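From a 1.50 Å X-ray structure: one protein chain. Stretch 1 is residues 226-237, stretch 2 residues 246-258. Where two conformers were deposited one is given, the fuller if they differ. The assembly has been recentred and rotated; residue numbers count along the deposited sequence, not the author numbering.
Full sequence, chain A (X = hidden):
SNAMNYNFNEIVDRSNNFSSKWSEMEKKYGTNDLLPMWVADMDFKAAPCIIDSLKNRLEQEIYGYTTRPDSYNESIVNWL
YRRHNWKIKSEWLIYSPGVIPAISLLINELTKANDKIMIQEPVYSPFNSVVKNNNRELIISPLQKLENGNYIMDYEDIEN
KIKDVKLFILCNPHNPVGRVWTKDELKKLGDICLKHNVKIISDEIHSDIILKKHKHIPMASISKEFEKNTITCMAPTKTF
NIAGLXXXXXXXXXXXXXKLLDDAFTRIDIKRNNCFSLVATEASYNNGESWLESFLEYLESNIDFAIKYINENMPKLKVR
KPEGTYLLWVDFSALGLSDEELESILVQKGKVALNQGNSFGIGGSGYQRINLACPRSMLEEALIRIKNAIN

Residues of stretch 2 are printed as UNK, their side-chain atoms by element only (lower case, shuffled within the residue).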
# COMPACT_ATOMS: atom_id res chain seq x y z
N PHE A 226 11.52 21.64 -19.30
CA PHE A 226 10.31 21.27 -18.55
C PHE A 226 10.48 19.89 -17.92
O PHE A 226 10.04 19.67 -16.78
CB PHE A 226 9.11 21.26 -19.46
CG PHE A 226 8.49 22.59 -19.72
CD1 PHE A 226 9.18 23.79 -19.64
CD2 PHE A 226 7.16 22.63 -20.13
CE1 PHE A 226 8.56 24.99 -19.93
CE2 PHE A 226 6.54 23.82 -20.41
CZ PHE A 226 7.23 25.00 -20.34
N GLU A 227 11.13 18.98 -18.63
CA GLU A 227 11.45 17.65 -18.10
C GLU A 227 12.21 17.77 -16.78
O GLU A 227 11.95 17.02 -15.85
CB GLU A 227 12.27 16.86 -19.13
CG GLU A 227 12.83 15.53 -18.66
CD GLU A 227 13.70 14.87 -19.71
OE1 GLU A 227 13.09 14.35 -20.68
OE2 GLU A 227 14.96 14.87 -19.57
N LYS A 228 13.13 18.73 -16.70
CA LYS A 228 13.89 18.89 -15.49
C LYS A 228 13.15 19.58 -14.36
O LYS A 228 13.58 19.50 -13.19
CB LYS A 228 15.23 19.57 -15.83
CG LYS A 228 16.17 18.64 -16.62
CD LYS A 228 16.36 17.22 -16.01
CE LYS A 228 16.43 16.13 -17.11
NZ LYS A 228 16.81 14.74 -16.64
N ASN A 229 12.03 20.23 -14.65
CA ASN A 229 11.31 20.94 -13.62
C ASN A 229 9.95 20.32 -13.27
O ASN A 229 9.16 20.97 -12.61
CB ASN A 229 11.08 22.37 -14.06
CG ASN A 229 10.80 23.31 -12.88
OD1 ASN A 229 11.38 23.19 -11.81
ND2 ASN A 229 9.82 24.18 -13.06
N THR A 230 9.67 19.14 -13.79
CA THR A 230 8.33 18.50 -13.66
C THR A 230 8.50 17.07 -13.14
O THR A 230 9.28 16.30 -13.67
CB THR A 230 7.62 18.48 -15.01
OG1 THR A 230 7.63 19.82 -15.55
CG2 THR A 230 6.17 17.95 -14.89
N ILE A 231 7.74 16.72 -12.10
CA ILE A 231 7.62 15.35 -11.61
C ILE A 231 6.18 14.93 -11.97
O ILE A 231 5.27 15.71 -11.78
CB ILE A 231 7.82 15.35 -10.09
CG1 ILE A 231 9.27 15.75 -9.78
CG2 ILE A 231 7.49 14.00 -9.46
CD1 ILE A 231 9.58 16.07 -8.31
N THR A 232 6.03 13.74 -12.52
CA THR A 232 4.74 13.28 -13.08
C THR A 232 4.21 12.03 -12.44
O THR A 232 4.95 11.05 -12.25
CB THR A 232 4.91 12.99 -14.58
OG1 THR A 232 5.54 14.13 -15.22
CG2 THR A 232 3.61 12.78 -15.27
N CYS A 233 2.95 12.06 -12.03
CA CYS A 233 2.28 10.90 -11.46
C CYS A 233 1.26 10.39 -12.48
O CYS A 233 0.50 11.18 -13.02
CB CYS A 233 1.54 11.24 -10.19
SG CYS A 233 2.61 11.85 -8.90
N MET A 234 1.31 9.08 -12.75
CA MET A 234 0.38 8.36 -13.66
C MET A 234 0.05 7.02 -13.07
O MET A 234 0.68 6.61 -12.10
CB MET A 234 0.94 8.21 -15.05
CG MET A 234 1.03 9.53 -15.87
SD MET A 234 1.98 9.23 -17.39
CE MET A 234 1.57 10.69 -18.40
N ALA A 235 -0.91 6.31 -13.65
CA ALA A 235 -1.29 5.02 -13.09
C ALA A 235 -2.14 4.33 -14.14
O ALA A 235 -2.74 5.00 -14.97
CB ALA A 235 -2.13 5.18 -11.83
N PRO A 236 -2.27 2.99 -14.08
CA PRO A 236 -3.25 2.28 -14.88
C PRO A 236 -4.65 2.28 -14.30
O PRO A 236 -5.57 1.75 -14.93
CB PRO A 236 -2.70 0.89 -14.89
CG PRO A 236 -2.08 0.71 -13.57
CD PRO A 236 -1.43 2.05 -13.33
N THR A 237 -4.83 2.83 -13.10
CA THR A 237 -6.01 2.56 -12.31
C THR A 237 -7.26 3.23 -12.85
O THR A 237 -8.32 2.63 -12.86
CB THR A 237 -5.85 2.89 -10.84
OG1 THR A 237 -5.41 4.23 -10.76
CG2 THR A 237 -4.83 2.01 -10.19
N UNK A 246 -4.40 -1.19 -6.62
CA UNK A 246 -3.40 -0.22 -6.09
C UNK A 246 -2.06 -0.27 -6.82
O UNK A 246 -1.24 -1.23 -6.67
o UNK A 246 -3.54 -1.15 -1.81
c UNK A 246 -3.23 -0.40 -4.59
c UNK A 246 -4.55 -0.43 -3.88
n UNK A 246 -5.46 0.01 -1.70
c UNK A 246 -4.47 -0.54 -2.37
N UNK A 247 -1.96 0.54 -7.81
CA UNK A 247 -0.72 0.65 -8.57
C UNK A 247 -0.64 2.01 -9.15
O UNK A 247 -1.57 2.46 -9.80
o UNK A 247 0.29 -0.23 -10.68
c UNK A 247 -0.79 -0.35 -9.73
N UNK A 248 0.52 2.69 -9.00
CA UNK A 248 0.74 3.93 -9.68
C UNK A 248 2.26 4.09 -9.79
O UNK A 248 3.05 3.30 -9.25
c UNK A 248 0.11 5.08 -8.97
o UNK A 248 0.84 5.41 -7.82
N UNK A 249 2.69 5.10 -10.52
CA UNK A 249 4.11 5.37 -10.69
C UNK A 249 4.35 6.87 -10.76
O UNK A 249 3.45 7.63 -11.11
o UNK A 249 1.88 5.31 -16.77
c UNK A 249 2.90 4.00 -13.54
c UNK A 249 3.98 4.84 -13.19
c UNK A 249 2.22 4.14 -14.71
c UNK A 249 3.62 5.99 -15.31
c UNK A 249 2.55 5.14 -15.58
c UNK A 249 4.70 4.61 -11.89
c UNK A 249 4.33 5.86 -14.10
N UNK A 250 5.58 7.26 -10.43
CA UNK A 250 6.05 8.59 -10.53
C UNK A 250 7.23 8.59 -11.47
O UNK A 250 8.11 7.72 -11.40
c UNK A 250 6.69 10.53 -9.10
c UNK A 250 5.42 8.69 -8.06
c UNK A 250 6.46 9.01 -9.11
N UNK A 251 7.32 9.66 -12.26
CA UNK A 251 8.38 9.79 -13.24
C UNK A 251 9.24 10.96 -12.74
O UNK A 251 8.78 12.15 -12.74
c UNK A 251 9.10 10.22 -15.58
c UNK A 251 6.90 9.02 -15.12
c UNK A 251 7.90 10.10 -14.66
N UNK A 252 10.50 10.68 -12.37
CA UNK A 252 11.39 11.73 -11.83
C UNK A 252 12.71 11.75 -12.64
O UNK A 252 13.65 11.02 -12.37
c UNK A 252 10.59 11.96 -8.15
c UNK A 252 11.62 11.50 -10.35
c UNK A 252 10.44 11.20 -9.45
c UNK A 252 10.31 9.69 -9.21
N UNK A 253 12.75 12.63 -13.66
CA UNK A 253 13.95 12.73 -14.52
C UNK A 253 15.17 13.32 -13.82
O UNK A 253 16.28 13.14 -14.31
c UNK A 253 13.47 13.65 -15.66
c UNK A 253 11.99 13.50 -15.66
c UNK A 253 11.63 13.41 -14.20
N UNK A 254 14.98 14.03 -12.73
CA UNK A 254 16.10 14.58 -11.96
C UNK A 254 16.50 13.59 -10.87
O UNK A 254 15.71 13.23 -10.00
c UNK A 254 15.72 15.95 -11.41
o UNK A 254 17.60 15.96 -9.95
o UNK A 254 17.01 17.84 -10.75
c UNK A 254 16.85 16.62 -10.65
N UNK A 255 17.72 13.09 -10.93
CA UNK A 255 18.15 12.07 -9.99
C UNK A 255 18.07 12.49 -8.52
O UNK A 255 17.93 11.66 -7.64
c UNK A 255 19.53 11.50 -10.30
o UNK A 255 22.30 12.67 -12.07
o UNK A 255 22.06 10.69 -11.06
c UNK A 255 21.76 11.91 -11.23
c UNK A 255 20.65 12.47 -10.35
N UNK A 256 18.19 13.78 -8.24
CA UNK A 256 18.08 14.25 -6.84
C UNK A 256 16.67 14.17 -6.28
O UNK A 256 16.50 13.83 -5.12
c UNK A 256 20.38 17.32 -6.90
c UNK A 256 20.00 15.86 -7.04
c UNK A 256 18.55 15.67 -6.69
c UNK A 256 20.35 17.80 -5.45
n UNK A 256 21.29 18.96 -5.26
N UNK A 257 15.70 14.46 -7.13
CA UNK A 257 14.28 14.19 -6.82
C UNK A 257 13.98 12.71 -6.67
O UNK A 257 13.26 12.30 -5.72
c UNK A 257 13.37 16.23 -8.03
o UNK A 257 12.92 16.67 -9.12
c UNK A 257 13.35 14.73 -7.91
o UNK A 257 13.73 17.00 -7.06
N UNK A 258 14.53 11.90 -7.59
CA UNK A 258 14.34 10.47 -7.48
C UNK A 258 14.79 10.00 -6.10
O UNK A 258 14.10 9.23 -5.41
c UNK A 258 15.51 6.18 -7.72
o UNK A 258 14.56 4.19 -8.46
c UNK A 258 14.90 8.30 -8.62
c UNK A 258 15.63 7.54 -7.75
c UNK A 258 13.89 6.30 -9.45
c UNK A 258 14.04 7.66 -9.51
c UNK A 258 14.64 5.58 -8.55
c UNK A 258 15.06 9.76 -8.62
O HOH W 1 8.29 13.83 -15.01

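Position 246 carries three carbons in a row, the third bearing one oxygen and one nitrogen; its CA-to-CB bond points away from stretch 1, and the side chain makes no contact there. It is Gln 246. Position 247 has one carbon and one oxygen, and its backbone O lies 3.4 Å from Ala 235 CB and 3.3 Å from Thr 237 CG2: Ser 247. Position 248 has the same two atoms, its CB 3.5 Å from Met 234 O and 3.6 Å from Ala 235 CB. This is Ser 248; its CA lies 4.1 Å from Ala 235 CA.

At 249 one carbon leads to a six-carbon ring bearing an oxygen, with Met 234 O over one face and a ring carbon 3.5 Å from Met 234 CB: Tyr 249. The backbones pair both ways, Met 234 N to Tyr 249 O at 3.1 Å and Tyr 249 N to Met 234 O at 3.0 Å.

Position 250 has three carbons, forked at the first, on the sheet face it shares with Cys 233, and one of them packs 3.6 Å from Ile 231 CG2: Val 250. Position 251 shows the same fork on the other face, beside Thr 232, its CB 4.2 Å from Thr 232 CB. It is Val 251, whose N donates to Thr 232 O at 2.7 Å and whose O accepts from Thr 232 N at 3.2 Å.

Four carbons forked at the second, one of them 3.9 Å from Ile 231 CG2, define 252 as Leu 252. At 253 three carbons close a ring onto the backbone N, one of them 3.5 Å from Glu 227 O, giving Pro 253, packed against Glu 227. Lys 228 NZ donates to Pro 253 O at 2.9 Å.

Position 254 has two carbons, the second with two oxygens: Asp 254, an N-cap whose OD1 accepts from the backbone N of position 256 at 2.8 Å. Position 255, three carbons ending in two oxygens, is Glu 255, and position 256, four carbons in a row ending in nitrogen, is Lys 256; neither touches stretch 1. At 257 two carbons carry two oxygens, one 3.5 Å from Ile 231 CD1: Asp 257. Position 258, a carbon and a hydroxyl-bearing ring, is Tyr 258, out of contact.

The rule is a short antiparallel ladder: Thr 232 and Met 234 bond their partners, while Cys 233 pairs without hydrogen bonds. Water 1 extends it, donating to Thr 230 O and Val 251 O. Beyond the strand, Pro 253 and Lys 228 close the contact.

Stretch 2 246-258: QSSYVVLPDEKDY
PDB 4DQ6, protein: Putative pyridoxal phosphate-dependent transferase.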